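Local coordinates for protein (hdlp (histone deacetylase-like protein)) (Aquifex aeolicus, PDB 1C3P) that binds zinc and probably acts as a metal-dependent deacetylase of the histone deacetylase family, with a possible role in acetoin breakdown, at residues K5-D11 and K44-S49; A98-S104 and C142-N146; A106-T110 and N125-M130; A113-F117 and G287-Y291; Y297-A301 and R344-L348. One frame throughout, in Å; residues are numbered along the deposited sequence.

Interaction 1. Residues K5-D11 and K44-S49; sequences KLIGTLD and KELIKS
K5, I47 and S49 bury the most surface where two extended segments, 5-8 and 46-48, lie side by side in parallel, their axes 4.7 Å apart at closest and their directions 30° apart. The register pairs L6 with L46 and I7 with I47, with CA-CA distances of 5.0 and 4.8 Å. K5 turns its side chain along the neighbour (chi1 and chi2 both m, then fully extended) until NZ donates to K44 O at 2.6 Å. I47 supplies both backbone groups at the middle of the ladder: its N donates to L6 O at 2.9 Å and its O accepts from G8 N at 3.0 Å. The ladder begins with L6 N to E45 O at 2.9 Å and ends at S49, whose N reaches G8 O at 3.2 Å. S49 OG sits 3.2 Å from G8 CA and bonds to S109. T9 OG1 accepts from D11 N at 3.0 Å in an ST turn and donates to D11 OD2 at 2.8 Å, and OD2 forms a salt bridge with K48 NZ at 3.1 Å. Helix 28-37 links the strands in a beta-alpha-beta crossover that places strand 46-48 at the edge of the parallel sheet of this arginase/deacetylase-type alpha/beta fold.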
# COMPACT_ATOMS: atom_id res chain seq x y z
N LYS A 5 6.43 6.00 -15.41
CA LYS A 5 7.52 6.25 -14.49
C LYS A 5 7.44 5.49 -13.18
O LYS A 5 6.35 5.23 -12.65
CB LYS A 5 7.52 7.74 -14.15
CG LYS A 5 7.64 8.69 -15.35
CD LYS A 5 9.02 8.56 -16.01
CE LYS A 5 9.20 9.61 -17.11
NZ LYS A 5 10.53 9.46 -17.79
N LEU A 6 8.61 5.17 -12.63
CA LEU A 6 8.68 4.51 -11.34
C LEU A 6 9.41 5.50 -10.42
O LEU A 6 10.49 5.97 -10.75
CB LEU A 6 9.48 3.21 -11.44
CG LEU A 6 9.43 2.31 -10.21
CD1 LEU A 6 10.39 1.14 -10.43
CD2 LEU A 6 9.84 3.05 -8.96
N ILE A 7 8.81 5.84 -9.29
CA ILE A 7 9.45 6.79 -8.37
C ILE A 7 10.17 5.99 -7.29
O ILE A 7 9.56 5.18 -6.61
CB ILE A 7 8.41 7.70 -7.68
CG1 ILE A 7 7.45 8.25 -8.72
CG2 ILE A 7 9.12 8.89 -7.01
CD1 ILE A 7 6.50 9.23 -8.18
N GLY A 8 11.48 6.20 -7.16
CA GLY A 8 12.22 5.48 -6.15
C GLY A 8 13.66 5.91 -6.00
O GLY A 8 14.15 6.81 -6.69
N THR A 9 14.35 5.26 -5.06
CA THR A 9 15.76 5.50 -4.79
C THR A 9 16.29 4.36 -3.94
O THR A 9 15.54 3.75 -3.18
CB THR A 9 15.99 6.80 -4.00
OG1 THR A 9 17.36 6.84 -3.58
CG2 THR A 9 15.10 6.84 -2.76
N LEU A 10 17.57 4.05 -4.08
CA LEU A 10 18.15 2.98 -3.27
C LEU A 10 18.36 3.43 -1.82
O LEU A 10 18.63 2.61 -0.94
CB LEU A 10 19.49 2.50 -3.86
CG LEU A 10 19.46 1.69 -5.15
CD1 LEU A 10 18.60 0.46 -4.95
CD2 LEU A 10 18.93 2.52 -6.29
N ASP A 11 18.21 4.73 -1.58
CA ASP A 11 18.39 5.30 -0.24
C ASP A 11 17.44 4.74 0.81
O ASP A 11 17.76 4.77 2.01
CB ASP A 11 18.27 6.82 -0.28
CG ASP A 11 19.32 7.46 -1.17
OD1 ASP A 11 20.49 7.04 -1.08
OD2 ASP A 11 18.99 8.38 -1.94
N LYS A 44 15.85 6.21 -17.71
CA LYS A 44 14.92 7.28 -18.01
C LYS A 44 13.48 7.05 -17.57
O LYS A 44 12.64 7.93 -17.71
CB LYS A 44 15.03 7.60 -19.50
CG LYS A 44 16.46 8.09 -19.81
CD LYS A 44 16.72 8.44 -21.27
CE LYS A 44 18.16 8.94 -21.43
NZ LYS A 44 18.49 9.28 -22.84
N GLU A 45 13.22 5.88 -17.00
CA GLU A 45 11.88 5.54 -16.50
C GLU A 45 11.84 5.80 -14.99
O GLU A 45 10.77 5.85 -14.38
CB GLU A 45 11.56 4.05 -16.74
CG GLU A 45 11.33 3.66 -18.20
CD GLU A 45 11.20 2.16 -18.40
OE1 GLU A 45 12.15 1.43 -18.06
OE2 GLU A 45 10.14 1.71 -18.89
N LEU A 46 13.02 5.97 -14.40
CA LEU A 46 13.11 6.19 -12.96
C LEU A 46 13.21 7.65 -12.53
O LEU A 46 14.02 8.41 -13.06
CB LEU A 46 14.31 5.42 -12.40
CG LEU A 46 14.59 5.51 -10.90
CD1 LEU A 46 13.46 4.83 -10.14
CD2 LEU A 46 15.92 4.84 -10.57
N ILE A 47 12.37 8.05 -11.59
CA ILE A 47 12.42 9.40 -11.06
C ILE A 47 12.94 9.25 -9.63
O ILE A 47 12.38 8.47 -8.85
CB ILE A 47 11.02 10.08 -11.04
CG1 ILE A 47 10.56 10.35 -12.48
CG2 ILE A 47 11.06 11.39 -10.26
CD1 ILE A 47 11.41 11.37 -13.22
N LYS A 48 13.99 9.98 -9.29
CA LYS A 48 14.56 9.89 -7.94
C LYS A 48 13.61 10.53 -6.93
O LYS A 48 13.18 11.66 -7.10
CB LYS A 48 15.92 10.59 -7.86
CG LYS A 48 16.56 10.53 -6.48
CD LYS A 48 17.91 11.25 -6.45
CE LYS A 48 18.56 11.15 -5.08
NZ LYS A 48 18.82 9.74 -4.67
N SER A 49 13.31 9.80 -5.86
CA SER A 49 12.43 10.28 -4.80
C SER A 49 13.00 11.53 -4.13
O SER A 49 14.21 11.66 -3.94
CB SER A 49 12.26 9.22 -3.71
OG SER A 49 11.76 7.98 -4.21

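Interaction 2. Residues A98-S104 and C142-N146; sequences AMFTGSS and CYINN. Unlike the reference sequence in segment 142-146: N146 (reference Asp).
This is a buried, mainly apolar contact between the first turns of helix 98-118 and the irregular segment that leads into helix 146-156. Y143 and I144 direct their CA-to-CB bonds at the helix and meet it one turn apart, with M99 nearest Y143 (CA-CA 6.0 Å) and S103 nearest I144 (6.1 Å). The Y143 ring (chi1 m, chi2 84°) lies against the M99 backbone in a CH-pi contact: M99 CA stands 3.7 Å from the ring centroid, 13° off the normal, while M99 CB is 3.7 Å from Y143 CE2. The ring's hydroxyl bonds to P94 O. The helix opens with a wider pi-type turn over 98-102, in which A98 O accepts S103 N at 3.0 Å and also S103 OG at 2.7 Å. S104 OG bonds back to F100 O at 2.8 Å. Both hydroxyls are satisfied within their own helix, and I144 (chi1 m, chi2 t) brings CD1 to 3.6 Å from S103 CB, 3.8 Å from S104 OG and 4.4 Å from F100 CD1. L57 of helix 54-57 also touches F100, S104 and I144.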
# COMPACT_ATOMS: atom_id res chain seq x y z
N ALA A 98 13.59 5.77 9.84
CA ALA A 98 12.50 5.57 8.90
C ALA A 98 11.36 6.45 9.38
O ALA A 98 10.50 6.84 8.61
CB ALA A 98 12.04 4.12 8.89
N MET A 99 11.37 6.80 10.67
CA MET A 99 10.24 7.55 11.23
C MET A 99 9.98 8.91 10.61
O MET A 99 8.84 9.35 10.54
CB MET A 99 10.37 7.69 12.75
CG MET A 99 11.23 8.84 13.21
SD MET A 99 11.65 8.56 14.96
CE MET A 99 9.99 8.58 15.72
N PHE A 100 11.03 9.60 10.17
CA PHE A 100 10.78 10.88 9.51
C PHE A 100 11.49 10.99 8.16
O PHE A 100 10.86 11.34 7.16
CB PHE A 100 11.22 12.07 10.37
CG PHE A 100 10.92 13.39 9.74
CD1 PHE A 100 9.61 13.87 9.71
CD2 PHE A 100 11.92 14.10 9.07
CE1 PHE A 100 9.30 15.04 9.01
CE2 PHE A 100 11.61 15.27 8.37
CZ PHE A 100 10.30 15.74 8.34
N THR A 101 12.78 10.69 8.11
CA THR A 101 13.49 10.80 6.84
C THR A 101 12.95 9.82 5.80
O THR A 101 12.57 10.23 4.71
CB THR A 101 14.99 10.58 7.05
OG1 THR A 101 15.48 11.60 7.94
CG2 THR A 101 15.74 10.69 5.74
N GLY A 102 12.90 8.54 6.14
CA GLY A 102 12.38 7.53 5.22
C GLY A 102 10.91 7.81 4.93
O GLY A 102 10.48 7.74 3.78
N SER A 103 10.14 8.12 5.96
CA SER A 103 8.72 8.42 5.76
C SER A 103 8.53 9.64 4.88
O SER A 103 7.67 9.65 3.98
CB SER A 103 8.01 8.62 7.10
OG SER A 103 7.98 7.39 7.82
N SER A 104 9.33 10.68 5.11
CA SER A 104 9.21 11.88 4.27
C SER A 104 9.57 11.60 2.81
O SER A 104 9.02 12.20 1.88
CB SER A 104 10.12 13.00 4.80
OG SER A 104 9.58 13.51 5.99
N CYS A 142 3.15 2.97 10.59
CA CYS A 142 3.16 4.19 9.78
C CYS A 142 3.25 5.47 10.62
O CYS A 142 2.57 5.59 11.65
CB CYS A 142 1.88 4.25 8.93
SG CYS A 142 1.67 2.84 7.82
N TYR A 143 4.09 6.41 10.17
CA TYR A 143 4.27 7.69 10.85
C TYR A 143 3.67 8.84 10.04
O TYR A 143 3.21 9.82 10.62
CB TYR A 143 5.74 8.00 11.11
CG TYR A 143 6.50 6.88 11.79
CD1 TYR A 143 7.04 5.83 11.04
CD2 TYR A 143 6.68 6.87 13.17
CE1 TYR A 143 7.76 4.79 11.66
CE2 TYR A 143 7.39 5.85 13.80
CZ TYR A 143 7.93 4.81 13.04
OH TYR A 143 8.67 3.82 13.64
N ILE A 144 3.70 8.72 8.72
CA ILE A 144 3.15 9.76 7.86
C ILE A 144 2.19 9.07 6.89
O ILE A 144 2.53 8.05 6.29
CB ILE A 144 4.26 10.47 7.08
CG1 ILE A 144 5.26 11.08 8.07
CG2 ILE A 144 3.67 11.48 6.11
CD1 ILE A 144 6.43 11.85 7.43
N ASN A 145 0.98 9.62 6.75
CA ASN A 145 -0.02 9.01 5.87
C ASN A 145 0.10 9.65 4.46
O ASN A 145 -0.53 10.66 4.19
CB ASN A 145 -1.41 9.27 6.45
CG ASN A 145 -2.47 8.38 5.82
OD1 ASN A 145 -2.61 8.33 4.61
ND2 ASN A 145 -3.21 7.66 6.66
N ASN A 146 0.91 9.07 3.57
CA ASN A 146 1.07 9.70 2.26
C ASN A 146 -0.23 9.68 1.46
O ASN A 146 -0.51 10.61 0.70
CB ASN A 146 2.27 9.11 1.50
CG ASN A 146 2.09 7.66 1.17
OD1 ASN A 146 1.75 7.32 0.04
ND2 ASN A 146 2.30 6.78 2.15

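Interaction 3. Residues A106-T110 and N125-M130; sequences ATGST and NPAGGM
The amide of N125 is the centre of this buried contact between helix 98-118 and the segment leaving strand 122-125. N125 ND2 (chi1 t, chi2 30°) donates to A106 O at 3.1 Å and to T110 OG1 at 2.8 Å. A106 O gains a second partner beside T110 N, which reaches it weakly at 3.3 Å and T107 O weakly at 3.0 Å, and T110 OG1 hydrogen-bonds to N146 OD1. N125 OD1 accepts weakly from A127 N at 3.1 Å. Residues 125-128 form a type I beta turn closed by G128 N to N125 O at 3.1 Å, at the C-terminal end of a sheet strand, where active sites of parallel alpha/beta folds usually lie. The M130 side chain is about 10 Å from that of D168, which binds zinc in a structure of this protein. A CB on G128 would fall 2.6 Å from T110 OG1. G129, whose positive phi (84°) would jam a CB against the preceding carbonyl, gives its N to N146 OD1. S109 OG turns to S49, Y12 and L105 O, leaving S109 CB 3.2 Å from N125 OD1. A106 CB packs 3.7 Å from A127 CB and 3.9 Å from M130 SD.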
# COMPACT_ATOMS: atom_id res chain seq x y z
N ALA A 106 9.15 8.69 1.24
CA ALA A 106 8.07 7.90 0.66
C ALA A 106 6.89 8.81 0.33
O ALA A 106 6.20 8.62 -0.68
CB ALA A 106 7.62 6.79 1.65
N THR A 107 6.67 9.81 1.17
CA THR A 107 5.55 10.75 0.99
C THR A 107 5.83 11.74 -0.14
O THR A 107 4.94 12.05 -0.93
CB THR A 107 5.26 11.47 2.32
OG1 THR A 107 4.92 10.48 3.29
CG2 THR A 107 4.12 12.50 2.17
N GLY A 108 7.05 12.23 -0.22
CA GLY A 108 7.37 13.13 -1.31
C GLY A 108 7.19 12.35 -2.61
O GLY A 108 6.78 12.92 -3.62
N SER A 109 7.49 11.05 -2.58
CA SER A 109 7.37 10.20 -3.77
C SER A 109 5.91 10.06 -4.22
O SER A 109 5.61 9.85 -5.41
CB SER A 109 7.99 8.83 -3.51
OG SER A 109 9.38 8.94 -3.27
N THR A 110 4.99 10.17 -3.27
CA THR A 110 3.57 10.10 -3.61
C THR A 110 3.16 11.41 -4.26
O THR A 110 2.36 11.39 -5.19
CB THR A 110 2.72 9.81 -2.37
OG1 THR A 110 2.86 8.41 -2.06
CG2 THR A 110 1.25 10.19 -2.60
N ASN A 125 4.51 4.68 -7.28
CA ASN A 125 5.37 4.95 -6.14
C ASN A 125 5.25 3.77 -5.18
O ASN A 125 4.37 3.75 -4.32
CB ASN A 125 4.97 6.23 -5.41
CG ASN A 125 5.68 6.35 -4.09
OD1 ASN A 125 6.80 5.86 -3.95
ND2 ASN A 125 5.05 7.02 -3.11
N PRO A 126 6.14 2.78 -5.29
CA PRO A 126 6.08 1.62 -4.40
C PRO A 126 6.28 1.91 -2.91
O PRO A 126 5.86 1.13 -2.07
CB PRO A 126 7.16 0.71 -4.97
CG PRO A 126 8.19 1.72 -5.50
CD PRO A 126 7.25 2.62 -6.26
N ALA A 127 6.93 3.03 -2.59
CA ALA A 127 7.19 3.39 -1.20
C ALA A 127 5.94 3.96 -0.53
O ALA A 127 5.86 4.00 0.69
CB ALA A 127 8.35 4.42 -1.12
N GLY A 128 4.97 4.37 -1.34
CA GLY A 128 3.75 4.98 -0.82
C GLY A 128 2.73 4.00 -0.26
O GLY A 128 2.97 2.81 -0.17
N GLY A 129 1.58 4.53 0.12
CA GLY A 129 0.54 3.70 0.68
C GLY A 129 0.67 3.42 2.17
O GLY A 129 0.20 2.38 2.64
N MET A 130 1.32 4.31 2.91
CA MET A 130 1.49 4.17 4.38
C MET A 130 0.16 4.63 4.97
O MET A 130 0.05 5.68 5.61
CB MET A 130 2.64 5.06 4.84
CG MET A 130 3.92 4.71 4.07
SD MET A 130 5.41 5.54 4.61
CE MET A 130 5.59 4.76 6.18

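Interaction 4. Residues A113-F117 and G287-Y291; sequences AIEEF and GEGVY
Apolar contacts dominate where helical residues 113-117, near the end of helix 98-118, cover the start of strand 290-292. V290, the residue with most surface covered, sits among three side chains one helical turn apart or adjacent, with I114 CA nearest its own CA at 6.3 Å. In its t rotamer V290 sends CG1 to A113 CB and to I114 CG1, each at 4.0 Å, and CG2 to F117 CG at 3.7 Å. One turn after A113, F117 (chi1 t, chi2 78°) extends along the segment that precedes the strand, where its CE1 lies 4.1 Å from E288 CB.

A second group of contacts sets this ring against backbone carbonyls: F117 CZ is 3.5 Å from E288 O, and F117 CD1 is 3.6 Å from G289 O.

The hydrogen bonds nearby are made within each segment or to other parts of the fold. F117 N bonds to A113 O at 3.0 Å in the helix, while Y291 OH accepts from G289 N at 3.0 Å and donates to E288 OE1 at 2.8 Å, tying the extended entry to the strand; the V290 backbone pairs with Y251 and L253. This is helix-on-sheet packing of a parallel alpha/beta fold, and V250 of the neighbouring strand touches F117 as well. Since the segments share no polar bond, the helix rests on the strand through close fit and burial of carbon, which sets no directional constraint between the two.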
# COMPACT_ATOMS: atom_id res chain seq x y z
N ALA A 113 4.39 11.14 -7.68
CA ALA A 113 3.53 10.28 -8.50
C ALA A 113 2.32 11.08 -8.96
O ALA A 113 1.88 10.96 -10.11
CB ALA A 113 3.08 9.08 -7.70
N ILE A 114 1.76 11.88 -8.07
CA ILE A 114 0.60 12.67 -8.47
C ILE A 114 1.00 13.72 -9.50
O ILE A 114 0.26 13.95 -10.48
CB ILE A 114 -0.06 13.33 -7.27
CG1 ILE A 114 -0.63 12.23 -6.35
CG2 ILE A 114 -1.19 14.24 -7.75
CD1 ILE A 114 -1.01 12.75 -4.94
N GLU A 115 2.15 14.35 -9.30
CA GLU A 115 2.64 15.37 -10.25
C GLU A 115 2.74 14.76 -11.65
O GLU A 115 2.32 15.37 -12.64
CB GLU A 115 4.02 15.91 -9.84
CG GLU A 115 4.01 16.81 -8.62
CD GLU A 115 5.40 17.14 -8.12
OE1 GLU A 115 6.40 16.66 -8.69
OE2 GLU A 115 5.51 17.89 -7.13
N GLU A 116 3.31 13.56 -11.72
CA GLU A 116 3.47 12.88 -13.00
C GLU A 116 2.14 12.55 -13.64
O GLU A 116 1.97 12.73 -14.85
CB GLU A 116 4.27 11.60 -12.81
CG GLU A 116 5.73 11.85 -12.48
CD GLU A 116 6.38 12.73 -13.53
OE1 GLU A 116 6.37 12.36 -14.72
OE2 GLU A 116 6.91 13.80 -13.17
N PHE A 117 1.20 12.07 -12.84
CA PHE A 117 -0.11 11.74 -13.36
C PHE A 117 -0.80 12.98 -13.94
O PHE A 117 -1.44 12.91 -14.99
CB PHE A 117 -1.00 11.17 -12.25
CG PHE A 117 -2.35 10.73 -12.74
CD1 PHE A 117 -2.50 9.53 -13.41
CD2 PHE A 117 -3.47 11.54 -12.56
CE1 PHE A 117 -3.75 9.12 -13.90
CE2 PHE A 117 -4.73 11.15 -13.04
CZ PHE A 117 -4.86 9.94 -13.71
N GLY A 287 -10.31 3.37 -15.39
CA GLY A 287 -9.28 3.94 -16.24
C GLY A 287 -7.99 4.08 -15.46
O GLY A 287 -7.79 3.38 -14.46
N GLU A 288 -7.13 4.98 -15.90
CA GLU A 288 -5.85 5.20 -15.24
C GLU A 288 -5.95 6.07 -13.99
O GLU A 288 -6.73 7.03 -13.93
CB GLU A 288 -4.84 5.84 -16.19
CG GLU A 288 -4.43 4.96 -17.37
CD GLU A 288 -3.84 3.63 -16.94
OE1 GLU A 288 -2.94 3.62 -16.07
OE2 GLU A 288 -4.26 2.59 -17.48
N GLY A 289 -5.15 5.72 -12.99
CA GLY A 289 -5.13 6.45 -11.73
C GLY A 289 -3.71 6.55 -11.21
O GLY A 289 -2.77 6.24 -11.94
N VAL A 290 -3.56 6.97 -9.96
CA VAL A 290 -2.25 7.12 -9.33
C VAL A 290 -2.02 5.83 -8.54
O VAL A 290 -2.86 5.44 -7.72
CB VAL A 290 -2.25 8.37 -8.39
CG1 VAL A 290 -0.91 8.51 -7.65
CG2 VAL A 290 -2.51 9.62 -9.24
N TYR A 291 -0.89 5.17 -8.79
CA TYR A 291 -0.57 3.90 -8.13
C TYR A 291 0.49 3.98 -7.03
O TYR A 291 1.59 4.51 -7.22
CB TYR A 291 -0.16 2.89 -9.19
CG TYR A 291 -1.11 2.88 -10.37
CD1 TYR A 291 -0.69 3.23 -11.66
CD2 TYR A 291 -2.46 2.61 -10.18
CE1 TYR A 291 -1.59 3.29 -12.73
CE2 TYR A 291 -3.37 2.67 -11.23
CZ TYR A 291 -2.94 3.02 -12.49
OH TYR A 291 -3.85 3.08 -13.52

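Interaction 5. Residues Y297-A301 and R344-L348; sequences YHPYA and RSYML
A thioether lies beside two aromatic rings here: M347 SD is 4.6 Å from the centroid of the H298 ring and, in a Met-aromatic contact at the ring edge, 5.5 Å from that of Y300. The contact joins the N-terminus of helix 299-314, in the alpha/beta deacetylase fold, to a 3-10 turn at 345-348. H298 occupies the N-cap position, its chain (chi1 t, chi2 91°) directed at the turn, with CE1 4.2 Å from R344 CG. Its ring also meets that of F335, and its side chain is about 8 Å from that of D258, a zinc-binding residue, which places the contact near the metal site. Y300, two residues further on in the first turn of the helix (chi1 m, chi2 14°), has the largest covered surface. It is nearest M347 by backbone, CA to CA 6.9 Å, and its CD2 edge lies near R344 O at 4.1 Å. The turn is closed by M347 N to R344 O at 2.9 Å and L348 N to S345 O at 3.0 Å, and it places L348 against Y300 beside L330: L348 CD2 stands over the ring face in a CH-pi contact, 4.0 Å from the centroid and 26° off its normal.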
# COMPACT_ATOMS: atom_id res chain seq x y z
N TYR A 297 5.49 -7.87 3.43
CA TYR A 297 6.59 -8.16 4.33
C TYR A 297 7.46 -9.36 3.98
O TYR A 297 8.37 -9.69 4.75
CB TYR A 297 6.01 -8.30 5.75
CG TYR A 297 5.07 -7.15 6.11
CD1 TYR A 297 3.73 -7.14 5.68
CD2 TYR A 297 5.54 -6.04 6.81
CE1 TYR A 297 2.89 -6.04 5.95
CE2 TYR A 297 4.72 -4.95 7.08
CZ TYR A 297 3.41 -4.95 6.65
OH TYR A 297 2.63 -3.84 6.94
N HIS A 298 7.19 -10.00 2.85
CA HIS A 298 7.99 -11.14 2.38
C HIS A 298 8.75 -10.61 1.17
O HIS A 298 8.15 -10.21 0.18
CB HIS A 298 7.11 -12.30 1.93
CG HIS A 298 7.91 -13.52 1.57
ND1 HIS A 298 8.22 -14.51 2.48
CD2 HIS A 298 8.55 -13.85 0.43
CE1 HIS A 298 9.01 -15.39 1.92
NE2 HIS A 298 9.23 -15.02 0.67
N PRO A 299 10.10 -10.61 1.23
CA PRO A 299 10.93 -10.11 0.14
C PRO A 299 10.70 -10.72 -1.24
O PRO A 299 10.67 -10.00 -2.25
CB PRO A 299 12.35 -10.33 0.66
CG PRO A 299 12.18 -11.55 1.55
CD PRO A 299 10.96 -11.10 2.33
N TYR A 300 10.57 -12.03 -1.30
CA TYR A 300 10.35 -12.69 -2.57
C TYR A 300 8.99 -12.34 -3.15
O TYR A 300 8.86 -12.06 -4.35
CB TYR A 300 10.41 -14.20 -2.41
CG TYR A 300 11.75 -14.79 -2.00
CD1 TYR A 300 12.79 -13.99 -1.52
CD2 TYR A 300 11.95 -16.17 -2.05
CE1 TYR A 300 13.99 -14.56 -1.09
CE2 TYR A 300 13.13 -16.74 -1.62
CZ TYR A 300 14.14 -15.94 -1.14
OH TYR A 300 15.29 -16.53 -0.68
N ALA A 301 7.98 -12.39 -2.29
CA ALA A 301 6.61 -12.13 -2.68
C ALA A 301 6.48 -10.72 -3.21
O ALA A 301 5.90 -10.48 -4.26
CB ALA A 301 5.67 -12.34 -1.49
N ARG A 344 10.15 -21.86 0.48
CA ARG A 344 9.62 -20.93 -0.50
C ARG A 344 10.56 -20.80 -1.68
O ARG A 344 10.37 -19.93 -2.52
CB ARG A 344 9.43 -19.57 0.15
CG ARG A 344 8.37 -19.51 1.22
CD ARG A 344 7.00 -19.93 0.70
NE ARG A 344 6.02 -19.83 1.77
CZ ARG A 344 4.80 -20.34 1.74
NH1 ARG A 344 4.36 -21.00 0.67
NH2 ARG A 344 4.01 -20.21 2.80
N SER A 345 11.57 -21.67 -1.75
CA SER A 345 12.55 -21.61 -2.84
C SER A 345 11.95 -21.74 -4.24
O SER A 345 12.57 -21.34 -5.23
CB SER A 345 13.61 -22.68 -2.65
OG SER A 345 13.02 -23.96 -2.74
N TYR A 346 10.75 -22.32 -4.33
CA TYR A 346 10.09 -22.48 -5.62
C TYR A 346 9.78 -21.11 -6.23
O TYR A 346 9.61 -20.97 -7.44
CB TYR A 346 8.78 -23.24 -5.43
CG TYR A 346 7.77 -22.48 -4.57
CD1 TYR A 346 6.89 -21.55 -5.13
CD2 TYR A 346 7.71 -22.70 -3.19
CE1 TYR A 346 5.97 -20.84 -4.34
CE2 TYR A 346 6.80 -21.99 -2.39
CZ TYR A 346 5.94 -21.07 -2.96
OH TYR A 346 5.04 -20.39 -2.16
N MET A 347 9.69 -20.09 -5.38
CA MET A 347 9.40 -18.73 -5.85
C MET A 347 10.51 -18.19 -6.71
O MET A 347 10.29 -17.30 -7.54
CB MET A 347 9.18 -17.79 -4.66
CG MET A 347 7.98 -18.16 -3.80
SD MET A 347 7.83 -17.06 -2.34
CE MET A 347 9.30 -17.24 -1.59
N LEU A 348 11.71 -18.74 -6.51
CA LEU A 348 12.90 -18.32 -7.26
C LEU A 348 12.92 -18.95 -8.65
O LEU A 348 13.70 -18.54 -9.52
CB LEU A 348 14.18 -18.76 -6.52
CG LEU A 348 14.44 -18.36 -5.07
CD1 LEU A 348 15.74 -19.03 -4.59
CD2 LEU A 348 14.53 -16.85 -4.93

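Helix 98-118 carries interactions 2, 3 and 4 in turn from its N-terminal end onward, their centres 9 Å (2 to 3) and 12 Å (3 to 4) apart. Interaction 1, which closes first along the chain, lies 11 Å from interaction 3 and touches it where S49 meets S109 and L6 meets P126. Interactions 1 and 4 reach the same parallel sheet, and N125 N to Y291 O (2.9 Å) joins interactions 3 and 4. N146 bridges interactions 2 and 3 through T110 and G129. Interaction 4 crosses interactions 2 and 3 along the chain; helix 98-118 packs on both early strand 4-8 and late strand 290-292. Interaction 5 stands apart, its centre 23 Å or more from the others, joining residues 344-348 to the start of helix 299-314, near the metal site.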